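Local coordinates for sarcosine oxidase (Pyrococcus horikoshii, PDB 1Y56), which probably oxidises L-proline as the FAD-carrying beta subunit of an L-proline dehydrogenase complex that also contains FMN and ATP, at residues B[47-55]-B[334-342]. Numbering follows the deposited sequence.
Sequences CGTGIRQQF and SGHGFMMAP. With FAD (flavin-adenine dinucleotide), chain I.
Phe55 meets His336 edge to face: Phe55 CE2 stands 4.0 Å above the imidazole plane, over its centre, with the two rings turned 75° apart. The Arg52 guanidinium takes one face of the Phe55 ring, its NH2 over the ring centre, while at the edge, near the ring plane, comes Met339 SD, 3.9 Å from Phe55 CZ, a Met-aromatic contact. Arg52 suits this place because its bent chain can lay the charged group on an aromatic face while NH2 donates to Gln54 O with an N-H...O angle of 166°; the oxygen lies in the guanidinium plane, but the donor stands well above the carbonyl plane.

In this FAD-dependent oxidoreductase fold, the loop after helix 43-46 and the start of helix 337-354 together hold the isoalloxazine. Met339 N donates an almost straight 2.7 Å bond to FAD O2, where the helix N-terminus would probably favour negative charge at the N1-C2=O2 end of the flavin, and Gly50 N donates to FAD O4.

The Phe338 ring has Gly50 CA at its edge, 3.6 Å from CD1; a side chain on Gly50 would collide with the ring, and its positive phi also favours glycine. Cys47 SG lies obliquely to the same ring and packs on Phe338 CB, while Ile51 CG1 comes 3.9 Å from Phe338 CE1. An alanine in place of Phe338 is likely to open a gap beside Gly50 and Ile51 and leave Cys47 SG without its phenyl contact, though the flavin still borders the sulfur.

With CG between its backbone N and carbonyl carbon (chi1 60°), the flexible Met339 side chain reaches from Ile51, where CB meets CG2, across to Arg52, and its bend at the sulfur turns CE to FAD N3 and O2. Trp71 of helix 58-78 meets both Ile51 and the Phe338 ring.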
loop_
_atom_site.group_PDB
_atom_site.type_symbol
_atom_site.label_atom_id
_atom_site.label_comp_id
_atom_site.label_asym_id
_atom_site.label_seq_id
_atom_site.Cartn_x
_atom_site.Cartn_y
_atom_site.Cartn_z
ATOM N N CYS B 47 26.767 -32.656 14.630
ATOM C CA CYS B 47 27.226 -33.966 15.038
ATOM C C CYS B 47 27.483 -34.118 16.533
ATOM O O CYS B 47 27.838 -33.154 17.223
ATOM C CB CYS B 47 28.516 -34.243 14.285
ATOM S SG CYS B 47 29.195 -35.845 14.599
ATOM N N GLY B 48 27.326 -35.355 17.011
ATOM C CA GLY B 48 27.701 -35.756 18.374
ATOM C C GLY B 48 29.211 -35.825 18.511
ATOM O O GLY B 48 29.939 -35.244 17.707
ATOM N N THR B 49 29.718 -36.526 19.514
ATOM C CA THR B 49 31.174 -36.516 19.651
ATOM C C THR B 49 31.924 -37.846 19.338
ATOM O O THR B 49 32.935 -38.124 19.968
ATOM C CB THR B 49 31.658 -35.781 20.976
ATOM O OG1 THR B 49 30.953 -36.274 22.119
ATOM C CG2 THR B 49 31.437 -34.271 20.893
ATOM N N GLY B 50 31.450 -38.626 18.343
ATOM C CA GLY B 50 32.157 -39.843 17.789
ATOM C C GLY B 50 32.328 -40.769 18.953
ATOM O O GLY B 50 31.485 -40.708 19.840
ATOM N N ILE B 51 33.354 -41.621 19.050
ATOM C CA ILE B 51 34.212 -42.200 18.036
ATOM C C ILE B 51 34.352 -43.586 18.667
ATOM O O ILE B 51 34.623 -43.705 19.857
ATOM C CB ILE B 51 35.643 -41.583 17.965
ATOM C CG1 ILE B 51 35.614 -40.112 17.541
ATOM C CG2 ILE B 51 36.528 -42.377 16.986
ATOM C CD1 ILE B 51 36.986 -39.461 17.430
ATOM N N ARG B 52 34.175 -44.629 17.871
ATOM C CA ARG B 52 33.873 -45.939 18.401
ATOM C C ARG B 52 34.490 -47.017 17.522
ATOM O O ARG B 52 34.542 -46.869 16.295
ATOM C CB ARG B 52 32.361 -46.088 18.377
ATOM C CG ARG B 52 31.790 -47.101 19.302
ATOM C CD ARG B 52 30.570 -47.812 18.668
ATOM N NE ARG B 52 29.685 -46.943 17.885
ATOM C CZ ARG B 52 28.891 -47.368 16.904
ATOM N NH1 ARG B 52 28.134 -46.494 16.258
ATOM N NH2 ARG B 52 28.857 -48.653 16.560
ATOM N N GLN B 53 34.959 -48.100 18.145
ATOM C CA GLN B 53 35.448 -49.278 17.402
ATOM C C GLN B 53 34.555 -50.503 17.627
ATOM O O GLN B 53 34.800 -51.562 17.052
ATOM C CB GLN B 53 36.892 -49.627 17.787
ATOM C CG GLN B 53 37.920 -48.543 17.524
ATOM C CD GLN B 53 39.137 -48.679 18.416
ATOM O OE1 GLN B 53 40.209 -49.088 17.957
ATOM N NE2 GLN B 53 38.981 -48.348 19.702
ATOM N N GLN B 54 33.537 -50.356 18.475
ATOM C CA GLN B 54 32.619 -51.448 18.802
ATOM C C GLN B 54 31.521 -51.607 17.742
ATOM O O GLN B 54 30.389 -51.160 17.908
ATOM C CB GLN B 54 32.037 -51.273 20.203
ATOM C CG GLN B 54 33.078 -51.357 21.310
ATOM C CD GLN B 54 32.472 -51.212 22.692
ATOM O OE1 GLN B 54 31.684 -52.048 23.132
ATOM N NE2 GLN B 54 32.839 -50.139 23.388
ATOM N N PHE B 55 31.906 -52.242 16.640
ATOM C CA PHE B 55 31.019 -52.597 15.543
ATOM C C PHE B 55 30.899 -54.125 15.491
ATOM O O PHE B 55 31.504 -54.822 16.316
ATOM C CB PHE B 55 31.549 -52.002 14.238
ATOM C CG PHE B 55 31.319 -50.524 14.127
ATOM C CD1 PHE B 55 32.122 -49.622 14.829
ATOM C CD2 PHE B 55 30.288 -50.028 13.336
ATOM C CE1 PHE B 55 31.902 -48.236 14.738
ATOM C CE2 PHE B 55 30.056 -48.657 13.230
ATOM C CZ PHE B 55 30.859 -47.755 13.932
ATOM N N SER B 334 25.224 -42.900 7.681
ATOM C CA SER B 334 24.161 -43.436 8.526
ATOM C C SER B 334 24.398 -43.238 10.028
ATOM O O SER B 334 24.071 -44.109 10.824
ATOM C CB SER B 334 23.938 -44.926 8.219
ATOM O OG SER B 334 23.946 -45.178 6.817
ATOM N N GLY B 335 24.961 -42.093 10.405
ATOM C CA GLY B 335 25.005 -41.689 11.804
ATOM C C GLY B 335 26.354 -41.836 12.479
ATOM O O GLY B 335 26.548 -41.355 13.601
ATOM N N HIS B 336 27.292 -42.495 11.810
ATOM C CA HIS B 336 28.597 -42.747 12.389
ATOM C C HIS B 336 29.706 -42.421 11.392
ATOM O O HIS B 336 30.770 -43.035 11.405
ATOM C CB HIS B 336 28.684 -44.197 12.866
ATOM C CG HIS B 336 28.354 -45.204 11.809
ATOM N ND1 HIS B 336 27.141 -45.856 11.754
ATOM C CD2 HIS B 336 29.077 -45.670 10.761
ATOM C CE1 HIS B 336 27.131 -46.681 10.721
ATOM N NE2 HIS B 336 28.291 -46.582 10.098
ATOM N N GLY B 337 29.452 -41.445 10.529
ATOM C CA GLY B 337 30.437 -41.033 9.537
ATOM C C GLY B 337 31.532 -40.115 10.041
ATOM O O GLY B 337 32.579 -40.010 9.409
ATOM N N PHE B 338 31.308 -39.437 11.164
ATOM C CA PHE B 338 32.352 -38.569 11.727
ATOM C C PHE B 338 33.559 -39.385 12.204
ATOM O O PHE B 338 34.689 -39.109 11.806
ATOM C CB PHE B 338 31.795 -37.682 12.842
ATOM C CG PHE B 338 32.838 -37.131 13.766
ATOM C CD1 PHE B 338 32.904 -37.557 15.089
ATOM C CD2 PHE B 338 33.748 -36.175 13.330
ATOM C CE1 PHE B 338 33.874 -37.038 15.971
ATOM C CE2 PHE B 338 34.726 -35.652 14.203
ATOM C CZ PHE B 338 34.786 -36.083 15.518
ATOM N N MET B 339 33.300 -40.399 13.029
ATOM C CA MET B 339 34.336 -41.295 13.523
ATOM C C MET B 339 35.125 -41.992 12.408
ATOM O O MET B 339 36.328 -42.211 12.536
ATOM C CB MET B 339 33.744 -42.310 14.493
ATOM C CG MET B 339 32.661 -43.203 13.934
ATOM S SD MET B 339 31.993 -44.282 15.227
ATOM C CE MET B 339 30.599 -43.354 15.886
ATOM N N MET B 340 34.460 -42.312 11.303
ATOM C CA MET B 340 35.122 -43.030 10.210
ATOM C C MET B 340 36.076 -42.163 9.387
ATOM O O MET B 340 37.008 -42.675 8.759
ATOM C CB MET B 340 34.083 -43.644 9.277
ATOM C CG MET B 340 33.468 -44.924 9.777
ATOM S SD MET B 340 32.232 -45.586 8.647
ATOM C CE MET B 340 33.243 -45.999 7.221
ATOM N N ALA B 341 35.829 -40.855 9.393
ATOM C CA ALA B 341 36.396 -39.942 8.410
ATOM C C ALA B 341 37.893 -40.091 8.148
ATOM O O ALA B 341 38.283 -40.249 6.995
ATOM C CB ALA B 341 36.034 -38.497 8.743
ATOM N N PRO B 342 38.739 -40.049 9.204
ATOM C CA PRO B 342 40.180 -40.184 9.012
ATOM C C PRO B 342 40.548 -41.425 8.218
ATOM O O PRO B 342 41.408 -41.358 7.332
ATOM C CB PRO B 342 40.691 -40.330 10.438
ATOM C CG PRO B 342 39.756 -39.544 11.214
ATOM C CD PRO B 342 38.430 -39.879 10.635
HETATM P PA FAD I . 28.442 -33.308 5.895
HETATM O O1A FAD I . 26.978 -33.020 5.747
HETATM O O2A FAD I . 29.127 -32.899 7.173
HETATM O O5B FAD I . 29.210 -32.708 4.621
HETATM C C5B FAD I . 28.583 -32.636 3.351
HETATM C C4B FAD I . 28.806 -31.227 2.838
HETATM O O4B FAD I . 28.523 -31.186 1.444
HETATM C C3B FAD I . 27.896 -30.198 3.506
HETATM O O3B FAD I . 28.688 -29.270 4.266
HETATM C C2B FAD I . 27.174 -29.522 2.352
HETATM O O2B FAD I . 27.176 -28.105 2.414
HETATM C C1B FAD I . 28.000 -29.900 1.153
HETATM N N9A FAD I . 27.202 -29.877 -0.092
HETATM C C8A FAD I . 25.984 -30.409 -0.308
HETATM N N7A FAD I . 25.620 -30.129 -1.582
HETATM C C5A FAD I . 26.616 -29.422 -2.150
HETATM C C6A FAD I . 26.818 -28.876 -3.413
HETATM N N6A FAD I . 25.879 -29.015 -4.382
HETATM N N1A FAD I . 27.960 -28.208 -3.668
HETATM C C2A FAD I . 28.912 -28.060 -2.722
HETATM N N3A FAD I . 28.749 -28.576 -1.493
HETATM C C4A FAD I . 27.612 -29.264 -1.199
HETATM N N1 FAD I . 28.835 -39.413 13.592
HETATM C C2 FAD I . 29.756 -39.976 14.396
HETATM O O2 FAD I . 30.705 -40.592 13.876
HETATM N N3 FAD I . 29.689 -39.897 15.739
HETATM C C4 FAD I . 28.695 -39.241 16.369
HETATM O O4 FAD I . 28.655 -39.171 17.621
HETATM C C4X FAD I . 27.696 -38.643 15.612
HETATM N N5 FAD I . 26.658 -37.968 16.168
HETATM C C5X FAD I . 25.710 -37.389 15.385
HETATM C C6 FAD I . 24.657 -36.700 15.999
HETATM C C7 FAD I . 23.667 -36.085 15.225
HETATM C C7M FAD I . 22.535 -35.346 15.903
HETATM C C8 FAD I . 23.740 -36.170 13.827
HETATM C C8M FAD I . 22.722 -35.543 12.957
HETATM C C9 FAD I . 24.787 -36.857 13.213
HETATM C C9A FAD I . 25.781 -37.467 13.978
HETATM N N10 FAD I . 26.784 -38.125 13.357
HETATM C C10 FAD I . 27.794 -38.749 14.128
HETATM C "C1'" FAD I . 26.813 -38.211 11.901
HETATM C "C2'" FAD I . 27.902 -37.340 11.333
HETATM O "O2'" FAD I . 27.522 -35.987 11.554
HETATM C "C3'" FAD I . 27.975 -37.584 9.844
HETATM O "O3'" FAD I . 28.165 -38.983 9.599
HETATM C "C4'" FAD I . 29.126 -36.793 9.250
HETATM O "O4'" FAD I . 28.985 -35.386 9.515
HETATM C "C5'" FAD I . 29.205 -37.009 7.751
HETATM O "O5'" FAD I . 30.153 -36.059 7.286
HETATM P P FAD I . 30.112 -35.629 5.760
HETATM O O1P FAD I . 29.963 -36.890 4.949
HETATM O O2P FAD I . 31.265 -34.690 5.547
HETATM O O3P FAD I . 28.685 -34.882 5.697
#